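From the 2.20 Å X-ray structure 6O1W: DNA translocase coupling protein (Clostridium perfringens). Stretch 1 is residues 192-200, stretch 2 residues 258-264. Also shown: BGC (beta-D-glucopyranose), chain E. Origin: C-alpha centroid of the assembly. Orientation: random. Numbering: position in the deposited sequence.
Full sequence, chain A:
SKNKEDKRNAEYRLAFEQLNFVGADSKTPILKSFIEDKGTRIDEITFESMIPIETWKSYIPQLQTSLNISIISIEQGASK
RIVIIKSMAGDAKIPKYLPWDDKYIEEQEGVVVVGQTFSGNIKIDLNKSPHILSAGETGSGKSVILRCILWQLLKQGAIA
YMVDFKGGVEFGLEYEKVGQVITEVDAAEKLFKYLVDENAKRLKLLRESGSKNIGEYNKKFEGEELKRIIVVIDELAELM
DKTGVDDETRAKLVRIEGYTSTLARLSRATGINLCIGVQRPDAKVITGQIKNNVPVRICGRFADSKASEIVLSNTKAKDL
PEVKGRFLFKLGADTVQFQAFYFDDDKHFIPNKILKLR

Stretch 1, residues 192-200: FKYLVDENA
Stretch 2 258-264: GYTSTLA

The backbone of one helix lies over an aromatic face of the other: Lys193 CA stands 4.1 Å from the centroid of the Tyr259 ring, 19° off the ring normal, a CH-pi contact. Residues 192-200 and 258-264 are both helical throughout, within helices that extend beyond either end, with phi/psi near -65/-40 and i to i+4 hydrogen bonds such as Val196 N to Phe192 O (3.1 Å) and Leu263 N to Tyr259 O (2.9 Å). Their axes run in the same general direction, crossing at 29° with a closest approach of 9.2 Å. The register pairs Phe192 with Tyr259 and Val196 with Leu263, each with CA atoms 5.9 Å apart, one helical turn between pairs. No hydrogen bond crosses the contact, which buries 482 Å² by packing. The CA-to-CB bond of Tyr259 (chi1 -56°, chi2 -38°) points toward the first helix; its CB meets Phe192 CB at 3.8 Å, while its OH reaches Lys193 CD at 3.5 Å. Lys193 (chi1 t, chi2 p, chi3 t, chi4 137°) carries its amine forward along its own helix, where NZ forms a salt bridge with Asp197 OD1 at 3.1 Å. Leu263, chi1 off-well at -107° and chi2 t, is a knob among Phe192, Leu195, Val196 and Asn199: its CD1 lies 3.7 Å from Leu195 CB and 4.1 Å from Phe192 CD1, near the ring plane, and its CD2 is 3.9 Å from Asn199 CB. Val196, chi1 144°, sets CG2 tightly 3.1 Å from Tyr259 O and 4.0 Å from Leu263 CG. Phe192 (chi1 -78°, chi2 -74°) offers a ring face to Thr260 OG1, 3.8 Å from CE1. Thr262, chi1 m, turns OG1 back to Gly258 O (2.8 Å), satisfying its hydroxyl within its own helix. Tyr194 takes no part; glucose C4 lies over its ring face.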

# COMPACT_ATOMS: atom_id res chain seq x y z
N PHE A 192 1.53 2.90 -23.99
CA PHE A 192 0.29 3.48 -23.47
C PHE A 192 -0.74 3.79 -24.56
O PHE A 192 -1.94 3.73 -24.28
CB PHE A 192 0.57 4.69 -22.56
CG PHE A 192 1.01 4.21 -21.20
CD1 PHE A 192 0.10 3.65 -20.31
CD2 PHE A 192 2.35 4.28 -20.83
CE1 PHE A 192 0.51 3.20 -19.05
CE2 PHE A 192 2.77 3.80 -19.57
CZ PHE A 192 1.86 3.25 -18.70
N LYS A 193 -0.29 4.11 -25.77
CA LYS A 193 -1.18 4.31 -26.92
C LYS A 193 -1.78 2.92 -27.31
O LYS A 193 -2.97 2.82 -27.55
CB LYS A 193 -0.43 4.97 -28.09
CG LYS A 193 -1.24 5.10 -29.38
CD LYS A 193 -2.47 5.95 -29.19
CE LYS A 193 -3.03 6.37 -30.52
NZ LYS A 193 -4.52 6.25 -30.57
N TYR A 194 -0.98 1.86 -27.26
CA TYR A 194 -1.46 0.51 -27.51
C TYR A 194 -2.53 0.09 -26.46
O TYR A 194 -3.57 -0.47 -26.83
CB TYR A 194 -0.30 -0.50 -27.49
CG TYR A 194 -0.78 -1.93 -27.34
CD1 TYR A 194 -1.42 -2.58 -28.40
CD2 TYR A 194 -0.66 -2.60 -26.13
CE1 TYR A 194 -1.91 -3.88 -28.25
CE2 TYR A 194 -1.12 -3.90 -25.98
CZ TYR A 194 -1.78 -4.53 -27.03
OH TYR A 194 -2.29 -5.79 -26.85
N LEU A 195 -2.25 0.29 -25.15
CA LEU A 195 -3.13 -0.09 -24.04
C LEU A 195 -4.45 0.66 -24.08
O LEU A 195 -5.49 0.07 -23.81
CB LEU A 195 -2.44 0.12 -22.69
CG LEU A 195 -1.24 -0.75 -22.33
CD1 LEU A 195 -0.53 -0.18 -21.10
CD2 LEU A 195 -1.65 -2.21 -22.11
N VAL A 196 -4.42 1.95 -24.44
CA VAL A 196 -5.62 2.78 -24.58
C VAL A 196 -6.50 2.28 -25.77
O VAL A 196 -7.72 2.24 -25.65
CB VAL A 196 -5.23 4.29 -24.66
CG1 VAL A 196 -6.11 5.09 -25.60
CG2 VAL A 196 -5.24 4.89 -23.28
N ASP A 197 -5.86 1.89 -26.88
CA ASP A 197 -6.55 1.30 -28.04
C ASP A 197 -7.08 -0.10 -27.68
O ASP A 197 -8.19 -0.43 -28.08
CB ASP A 197 -5.59 1.18 -29.24
CG ASP A 197 -5.16 2.51 -29.84
OD1 ASP A 197 -5.69 3.57 -29.41
OD2 ASP A 197 -4.28 2.51 -30.72
N GLU A 198 -6.29 -0.92 -26.94
CA GLU A 198 -6.72 -2.26 -26.54
C GLU A 198 -7.93 -2.14 -25.59
O GLU A 198 -8.87 -2.92 -25.68
CB GLU A 198 -5.58 -3.08 -25.89
CG GLU A 198 -6.01 -4.45 -25.37
CD GLU A 198 -6.42 -5.50 -26.40
OE1 GLU A 198 -5.98 -5.39 -27.56
OE2 GLU A 198 -7.17 -6.44 -26.04
N ASN A 199 -7.91 -1.13 -24.70
CA ASN A 199 -9.02 -0.85 -23.81
C ASN A 199 -10.27 -0.47 -24.63
O ASN A 199 -11.35 -1.01 -24.37
CB ASN A 199 -8.67 0.28 -22.83
CG ASN A 199 -9.74 0.42 -21.78
OD1 ASN A 199 -9.93 -0.44 -20.95
ND2 ASN A 199 -10.52 1.45 -21.82
N ALA A 200 -10.11 0.41 -25.63
CA ALA A 200 -11.22 0.86 -26.51
C ALA A 200 -11.83 -0.32 -27.27
O ALA A 200 -13.05 -0.43 -27.29
CB ALA A 200 -10.76 1.98 -27.47
N GLY A 258 -2.31 11.64 -20.58
CA GLY A 258 -3.63 11.59 -21.20
C GLY A 258 -4.05 10.14 -21.40
O GLY A 258 -5.21 9.78 -21.14
N TYR A 259 -3.08 9.27 -21.80
CA TYR A 259 -3.35 7.85 -21.99
C TYR A 259 -3.56 7.11 -20.67
O TYR A 259 -4.46 6.28 -20.58
CB TYR A 259 -2.28 7.14 -22.83
CG TYR A 259 -1.99 7.71 -24.21
CD1 TYR A 259 -3.02 8.21 -25.01
CD2 TYR A 259 -0.72 7.62 -24.77
CE1 TYR A 259 -2.78 8.66 -26.30
CE2 TYR A 259 -0.47 8.08 -26.05
CZ TYR A 259 -1.49 8.60 -26.82
OH TYR A 259 -1.22 9.05 -28.09
N THR A 260 -2.74 7.41 -19.65
CA THR A 260 -2.81 6.80 -18.31
C THR A 260 -4.13 7.13 -17.62
O THR A 260 -4.76 6.22 -17.07
CB THR A 260 -1.59 7.19 -17.46
OG1 THR A 260 -0.42 6.75 -18.14
CG2 THR A 260 -1.59 6.52 -16.08
N SER A 261 -4.56 8.41 -17.71
CA SER A 261 -5.81 8.93 -17.14
C SER A 261 -7.00 8.24 -17.74
O SER A 261 -7.86 7.79 -16.98
CB SER A 261 -5.93 10.44 -17.39
OG SER A 261 -4.95 11.11 -16.61
N THR A 262 -7.06 8.13 -19.08
CA THR A 262 -8.12 7.46 -19.85
C THR A 262 -8.16 5.98 -19.45
O THR A 262 -9.24 5.42 -19.22
CB THR A 262 -7.88 7.64 -21.36
OG1 THR A 262 -7.89 9.04 -21.64
CG2 THR A 262 -8.92 6.93 -22.24
N LEU A 263 -6.97 5.35 -19.35
CA LEU A 263 -6.89 3.95 -18.95
C LEU A 263 -7.45 3.75 -17.56
O LEU A 263 -8.33 2.92 -17.39
CB LEU A 263 -5.44 3.47 -18.95
CG LEU A 263 -4.96 2.54 -20.04
CD1 LEU A 263 -3.57 2.03 -19.67
CD2 LEU A 263 -5.93 1.38 -20.28
N ALA A 264 -7.00 4.55 -16.58
CA ALA A 264 -7.44 4.44 -15.19
C ALA A 264 -8.97 4.61 -15.03
O ALA A 264 -9.63 3.84 -14.32
CB ALA A 264 -6.69 5.44 -14.33
C2 BGC E . 1.89 -5.81 -28.47
C3 BGC E . 1.99 -4.88 -29.67
C4 BGC E . 2.19 -3.45 -29.21
C5 BGC E . 3.40 -3.36 -28.28
C6 BGC E . 3.57 -1.99 -27.67
C1 BGC E . 3.13 -5.65 -27.60
O1 BGC E . 3.05 -6.48 -26.49
O2 BGC E . 1.75 -7.16 -28.90
O3 BGC E . 0.82 -5.00 -30.48
O4 BGC E . 2.39 -2.58 -30.32
O5 BGC E . 3.24 -4.28 -27.19
O6 BGC E . 4.67 -1.97 -26.77